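Local coordinates for flagellar brake protein YcgR (Escherichia coli K-12, PDB 5Y6H), which acts as a flagellar brake that, when bound to cyclic di-GMP, binds elements of the flagellar motor and slows it, at residues 53-56 with 61-64; 64-69 with 98-103. All coordinates share one frame; numbering follows the deposited sequence.

Contact 1 (53-56 with 61-64); sequences LDFG and DNIA
The side-chain amide of N62 grips the backbone of G56 with two hydrogen bonds. OD1 accepts from G56 N while ND2 donates to G56 O, so both ends of the one amide are used on one residue. This closes the short connection between strand 50-54 and helix 59-67 in the N-terminal PilZN domain of YcgR. The bond from G56 N to N62 OD1 is 2.8 Å but bent, with an N-H...O angle of 143°. The second bond runs from N62 ND2 to G56 O, 3.0 Å away, and is nearly straight at 173°. G56 O lies almost in the amide plane of N62, but ND2 sits above the carbonyl plane of G56. Using both ends of the amide probably fixes its flip. In N62, CG stands beside the backbone N and anti to the carbonyl carbon (chi1 -59°), which sends the amide to the loop.

F55 supplies an apolar cover for the same side chain. N62 CB sits over one ring face, offset toward the rim, in a CH-pi contact 4.1 Å from the ring centroid. A leucine in place of N62 would probably leave G56 N and G56 O without their amide mates and the loop less firmly tied to the helix. L39 of strand 37-47 and F100 of strand 97-102 also touch N62, which is buried. The closest approach of the amide to the F55 ring is made by N62 ND2, 3.3 Å from F55 CD1.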
ATOM      1  N   LEU A  53      -0.883  -6.212  -4.134  1.00 15.98           N
ATOM      2  CA  LEU A  53       0.330  -6.091  -3.334  1.00 16.24           C
ATOM      3  C   LEU A  53       1.002  -7.449  -3.173  1.00 17.66           C
ATOM      4  O   LEU A  53       0.329  -8.467  -2.987  1.00 21.91           O
ATOM      5  CB  LEU A  53       0.020  -5.504  -1.949  1.00 14.35           C
ATOM      6  CG  LEU A  53      -0.787  -4.203  -1.924  1.00 15.13           C
ATOM      7  CD1 LEU A  53      -1.281  -3.891  -0.519  1.00 21.42           C
ATOM      8  CD2 LEU A  53       0.042  -3.043  -2.467  1.00 23.50           C
ATOM      9  N   ASP A  54       2.334  -7.457  -3.223  1.00 17.81           N
ATOM     10  CA  ASP A  54       3.089  -8.695  -3.071  1.00 18.33           C
ATOM     11  C   ASP A  54       2.979  -9.241  -1.649  1.00 18.41           C
ATOM     12  O   ASP A  54       2.907  -8.490  -0.671  1.00 17.67           O
ATOM     13  CB  ASP A  54       4.563  -8.462  -3.423  1.00 20.72           C
ATOM     14  CG  ASP A  54       5.296  -9.744  -3.786  1.00 29.27           C
ATOM     15  OD1 ASP A  54       4.634 -10.781  -4.001  1.00 28.15           O
ATOM     16  OD2 ASP A  54       6.545  -9.716  -3.855  1.00 28.17           O
ATOM     17  N   PHE A  55       2.965 -10.570  -1.541  1.00 20.52           N
ATOM     18  CA  PHE A  55       3.104 -11.220  -0.245  1.00 19.10           C
ATOM     19  C   PHE A  55       4.485 -10.941   0.338  1.00 23.24           C
ATOM     20  O   PHE A  55       5.452 -10.695  -0.388  1.00 21.12           O
ATOM     21  CB  PHE A  55       2.915 -12.736  -0.377  1.00 20.20           C
ATOM     22  CG  PHE A  55       1.526 -13.225  -0.047  1.00 23.69           C
ATOM     23  CD1 PHE A  55       1.334 -14.527   0.396  1.00 21.05           C
ATOM     24  CD2 PHE A  55       0.420 -12.400  -0.194  1.00 23.70           C
ATOM     25  CE1 PHE A  55       0.067 -15.001   0.702  1.00 18.77           C
ATOM     26  CE2 PHE A  55      -0.856 -12.866   0.107  1.00 22.19           C
ATOM     27  CZ  PHE A  55      -1.032 -14.169   0.555  1.00 21.83           C
ATOM     28  N   GLY A  56       4.574 -10.981   1.670  1.00 22.27           N
ATOM     29  CA  GLY A  56       5.864 -11.009   2.321  1.00 22.05           C
ATOM     30  C   GLY A  56       6.485 -12.394   2.259  1.00 22.15           C
ATOM     31  O   GLY A  56       5.848 -13.379   1.887  1.00 22.64           O
ATOM     32  N   ASP A  61       3.511 -13.761   8.635  1.00 24.05           N
ATOM     33  CA  ASP A  61       3.225 -12.341   8.446  1.00 20.91           C
ATOM     34  C   ASP A  61       2.039 -12.138   7.513  1.00 20.87           C
ATOM     35  O   ASP A  61       1.192 -11.270   7.752  1.00 18.63           O
ATOM     36  CB  ASP A  61       4.452 -11.617   7.893  1.00 20.80           C
ATOM     37  CG  ASP A  61       5.591 -11.553   8.883  1.00 29.05           C
ATOM     38  OD1 ASP A  61       5.346 -11.751  10.093  1.00 28.20           O
ATOM     39  OD2 ASP A  61       6.735 -11.303   8.447  1.00 28.33           O
ATOM     40  N   ASN A  62       1.967 -12.924   6.440  1.00 22.36           N
ATOM     41  CA  ASN A  62       0.864 -12.782   5.498  1.00 15.83           C
ATOM     42  C   ASN A  62      -0.465 -13.159   6.142  1.00 17.35           C
ATOM     43  O   ASN A  62      -1.477 -12.477   5.939  1.00 19.97           O
ATOM     44  CB  ASN A  62       1.144 -13.623   4.256  1.00 20.30           C
ATOM     45  CG  ASN A  62       2.432 -13.212   3.567  1.00 19.52           C
ATOM     46  OD1 ASN A  62       2.752 -12.023   3.496  1.00 23.09           O
ATOM     47  ND2 ASN A  62       3.186 -14.188   3.075  1.00 19.58           N
ATOM     48  N   ILE A  63      -0.478 -14.232   6.938  1.00 15.90           N
ATOM     49  CA  ILE A  63      -1.694 -14.624   7.649  1.00 17.59           C
ATOM     50  C   ILE A  63      -2.114 -13.544   8.639  1.00 20.64           C
ATOM     51  O   ILE A  63      -3.306 -13.234   8.773  1.00 21.90           O
ATOM     52  CB  ILE A  63      -1.485 -15.981   8.349  1.00 19.52           C
ATOM     53  CG1 ILE A  63      -1.209 -17.069   7.310  1.00 23.55           C
ATOM     54  CG2 ILE A  63      -2.698 -16.338   9.190  1.00 24.22           C
ATOM     55  CD1 ILE A  63      -0.715 -18.366   7.903  1.00 27.97           C
ATOM     56  N   ALA A  64      -1.146 -12.959   9.353  1.00 19.70           N
ATOM     57  CA  ALA A  64      -1.467 -11.889  10.295  1.00 22.31           C
ATOM     58  C   ALA A  64      -2.083 -10.694   9.581  1.00 19.07           C
ATOM     59  O   ALA A  64      -3.068 -10.117  10.059  1.00 23.01           O
ATOM     60  CB  ALA A  64      -0.211 -11.465  11.057  1.00 26.36           C
TER

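Contact 2 (64-69 with 98-103); sequences AVLKAQ and PAFITV
In F100, CG lies anti to the carbonyl carbon (chi1 -54°), and the ring reaches from the strand to the helix. L66 takes the same kind of rotamer (chi1 -73°). L66 does not head straight for the strand as it leaves the backbone, but this torsion brings its branched end round to the ring. The contact is purely apolar and buries 122 Å² in all.

The two helix residues meet different parts of the F100 ring. L66 comes in at the edge, close to the ring plane. Its CG lies 3.9 Å from F100 CE1. Its CD2 methyl reaches the neighbouring ring atom, F100 CD1, also at 3.9 Å. V65 points toward the strand and places CG1 over one face of the ring. Its CB is 4.2 Å from F100 CZ, a looser touch. Between them, the two residues hold the outer part of the ring from the edge and from one face. The backbones stay well apart, and the side chains bridge the gap: L66 CA and F100 CA are 8.2 Å from each other.

Through V65 and L66, helix 59-67 thus packs against strand 97-102. L32 of strand 30-34, L53 of strand 50-54 and L89 of a loop also touch F100, while W34 of strand 30-34 packs on V65 and Q91 of strand 90-94 meets L66.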
ATOM      1  N   ALA A  64      -1.146 -12.959   9.353  1.00 19.70           N
ATOM      2  CA  ALA A  64      -1.467 -11.889  10.295  1.00 22.31           C
ATOM      3  C   ALA A  64      -2.083 -10.694   9.581  1.00 19.07           C
ATOM      4  O   ALA A  64      -3.068 -10.117  10.059  1.00 23.01           O
ATOM      5  CB  ALA A  64      -0.211 -11.465  11.057  1.00 26.36           C
ATOM      6  N   VAL A  65      -1.515 -10.333   8.436  1.00 17.79           N
ATOM      7  CA  VAL A  65      -2.003  -9.200   7.655  1.00 23.92           C
ATOM      8  C   VAL A  65      -3.388  -9.416   7.042  1.00 27.42           C
ATOM      9  O   VAL A  65      -4.098  -8.452   6.759  1.00 20.91           O
ATOM     10  CB  VAL A  65      -1.016  -8.829   6.530  1.00 30.03           C
ATOM     11  CG1 VAL A  65      -1.526  -7.627   5.752  1.00 36.18           C
ATOM     12  CG2 VAL A  65       0.365  -8.553   7.107  1.00 31.23           C
ATOM     13  N   LEU A  66      -3.770 -10.673   6.835  1.00 21.90           N
ATOM     14  CA  LEU A  66      -5.069 -10.971   6.246  1.00 16.15           C
ATOM     15  C   LEU A  66      -6.210 -10.878   7.253  1.00 24.96           C
ATOM     16  O   LEU A  66      -7.371 -10.769   6.843  1.00 28.07           O
ATOM     17  CB  LEU A  66      -5.036 -12.360   5.607  1.00 20.47           C
ATOM     18  CG  LEU A  66      -4.244 -12.433   4.301  1.00 22.16           C
ATOM     19  CD1 LEU A  66      -3.833 -13.865   3.987  1.00 27.83           C
ATOM     20  CD2 LEU A  66      -5.047 -11.836   3.152  1.00 21.86           C
ATOM     21  N   LYS A  67      -5.914 -10.924   8.551  1.00 22.76           N
ATOM     22  CA  LYS A  67      -6.930 -10.780   9.584  1.00 23.23           C
ATOM     23  C   LYS A  67      -6.859  -9.438  10.293  1.00 26.74           C
ATOM     24  O   LYS A  67      -7.696  -9.166  11.160  1.00 25.95           O
ATOM     25  CB  LYS A  67      -6.820 -11.913  10.612  1.00 27.04           C
ATOM     26  CG  LYS A  67      -5.675 -11.744  11.599  1.00 32.06           C
ATOM     27  CD  LYS A  67      -5.759 -12.762  12.727  1.00 40.13           C
ATOM     28  CE  LYS A  67      -4.750 -12.450  13.824  1.00 45.59           C
ATOM     29  NZ  LYS A  67      -5.085 -13.132  15.107  1.00 54.90           N
ATOM     30  N   ALA A  68      -5.887  -8.597   9.953  1.00 25.25           N
ATOM     31  CA  ALA A  68      -5.806  -7.272  10.548  1.00 23.65           C
ATOM     32  C   ALA A  68      -6.953  -6.395  10.056  1.00 25.67           C
ATOM     33  O   ALA A  68      -7.454  -6.549   8.938  1.00 26.85           O
ATOM     34  CB  ALA A  68      -4.463  -6.621  10.223  1.00 24.11           C
ATOM     35  N   GLN A  69      -7.376  -5.468  10.910  1.00 24.39           N
ATOM     36  CA  GLN A  69      -8.508  -4.618  10.574  1.00 38.41           C
ATOM     37  C   GLN A  69      -8.108  -3.218  10.145  1.00 35.50           C
ATOM     38  O   GLN A  69      -8.975  -2.451   9.712  1.00 34.76           O
ATOM     39  CB  GLN A  69      -9.480  -4.551  11.756  1.00 46.65           C
ATOM     40  CG  GLN A  69     -10.011  -5.912  12.106  1.00 58.82           C
ATOM     41  CD  GLN A  69     -10.499  -5.995  13.514  1.00 71.22           C
ATOM     42  OE1 GLN A  69     -11.696  -6.025  13.744  1.00 75.56           O
ATOM     43  NE2 GLN A  69      -9.583  -6.046  14.468  1.00 73.34           N
ATOM     44  N   PRO A  98       0.540 -15.984  -4.901  1.00 24.45           N
ATOM     45  CA  PRO A  98      -0.433 -15.317  -4.028  1.00 23.71           C
ATOM     46  C   PRO A  98      -0.096 -13.842  -3.881  1.00 21.52           C
ATOM     47  O   PRO A  98       1.069 -13.439  -3.922  1.00 24.47           O
ATOM     48  CB  PRO A  98      -0.295 -16.049  -2.686  1.00 27.60           C
ATOM     49  CG  PRO A  98       0.777 -17.061  -2.848  1.00 31.03           C
ATOM     50  CD  PRO A  98       1.453 -16.872  -4.164  1.00 28.05           C
ATOM     51  N   ALA A  99      -1.138 -13.034  -3.705  1.00 20.23           N
ATOM     52  CA  ALA A  99      -0.977 -11.596  -3.545  1.00 22.93           C
ATOM     53  C   ALA A  99      -2.102 -11.066  -2.670  1.00 25.41           C
ATOM     54  O   ALA A  99      -3.141 -11.710  -2.507  1.00 24.25           O
ATOM     55  CB  ALA A  99      -0.973 -10.874  -4.900  1.00 22.31           C
ATOM     56  N   PHE A 100      -1.880  -9.882  -2.098  1.00 19.20           N
ATOM     57  CA  PHE A 100      -2.942  -9.146  -1.425  1.00 18.56           C
ATOM     58  C   PHE A 100      -3.683  -8.285  -2.437  1.00 19.80           C
ATOM     59  O   PHE A 100      -3.076  -7.713  -3.348  1.00 19.61           O
ATOM     60  CB  PHE A 100      -2.400  -8.239  -0.315  1.00 19.74           C
ATOM     61  CG  PHE A 100      -1.545  -8.937   0.710  1.00 19.85           C
ATOM     62  CD1 PHE A 100      -2.102  -9.826   1.620  1.00 21.76           C
ATOM     63  CD2 PHE A 100      -0.188  -8.658   0.796  1.00 20.08           C
ATOM     64  CE1 PHE A 100      -1.311 -10.455   2.577  1.00 22.69           C
ATOM     65  CE2 PHE A 100       0.609  -9.277   1.748  1.00 22.95           C
ATOM     66  CZ  PHE A 100       0.046 -10.177   2.645  1.00 20.50           C
ATOM     67  N   ILE A 101      -4.998  -8.172  -2.260  1.00 19.66           N
ATOM     68  CA  ILE A 101      -5.805  -7.218  -3.010  1.00 18.25           C
ATOM     69  C   ILE A 101      -6.490  -6.285  -2.021  1.00 18.47           C
ATOM     70  O   ILE A 101      -6.983  -6.721  -0.974  1.00 20.47           O
ATOM     71  CB  ILE A 101      -6.840  -7.908  -3.928  1.00 17.73           C
ATOM     72  CG1 ILE A 101      -7.703  -6.864  -4.644  1.00 23.32           C
ATOM     73  CG2 ILE A 101      -7.711  -8.887  -3.151  1.00 27.74           C
ATOM     74  CD1 ILE A 101      -8.537  -7.430  -5.784  1.00 34.81           C
ATOM     75  N   THR A 102      -6.489  -4.997  -2.345  1.00 17.14           N
ATOM     76  CA  THR A 102      -7.247  -4.005  -1.597  1.00 19.03           C
ATOM     77  C   THR A 102      -7.707  -2.938  -2.586  1.00 19.19           C
ATOM     78  O   THR A 102      -7.572  -3.102  -3.803  1.00 18.59           O
ATOM     79  CB  THR A 102      -6.411  -3.460  -0.430  1.00 20.14           C
ATOM     80  OG1 THR A 102      -7.250  -2.714   0.462  1.00 19.67           O
ATOM     81  CG2 THR A 102      -5.265  -2.585  -0.924  1.00 16.58           C
ATOM     82  N   VAL A 103      -8.278  -1.855  -2.075  1.00 17.14           N
ATOM     83  CA  VAL A 103      -8.843  -0.811  -2.930  1.00 18.24           C
ATOM     84  C   VAL A 103      -8.186   0.508  -2.553  1.00 16.52           C
ATOM     85  O   VAL A 103      -7.615   0.643  -1.457  1.00 18.34           O
ATOM     86  CB  VAL A 103     -10.384  -0.750  -2.816  1.00 20.45           C
ATOM     87  CG1 VAL A 103     -10.992  -2.102  -3.176  1.00 20.41           C
ATOM     88  CG2 VAL A 103     -10.804  -0.315  -1.429  1.00 20.34           C
TER

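Contacts 1 and 2 are two footholds of helix 59-67, and their centres lie about 7 Å apart. Their helix segments share A64. On the sheet side they use neighbouring antiparallel strands, 50-54 and 97-102, which are joined by a probable backbone hydrogen bond between L53 O and F100 N of 2.8 Å. F100 links the two contacts further. Its CZ packs 3.4 Å from N62 OD1, the amide oxygen of contact 1, and its ring meets that of F55 with planes about 35° apart. So the polar clasp of contact 1 borders the apolar packing of contact 2. Both belong to the N-terminal domain, the part of YcgR involved in FliG binding.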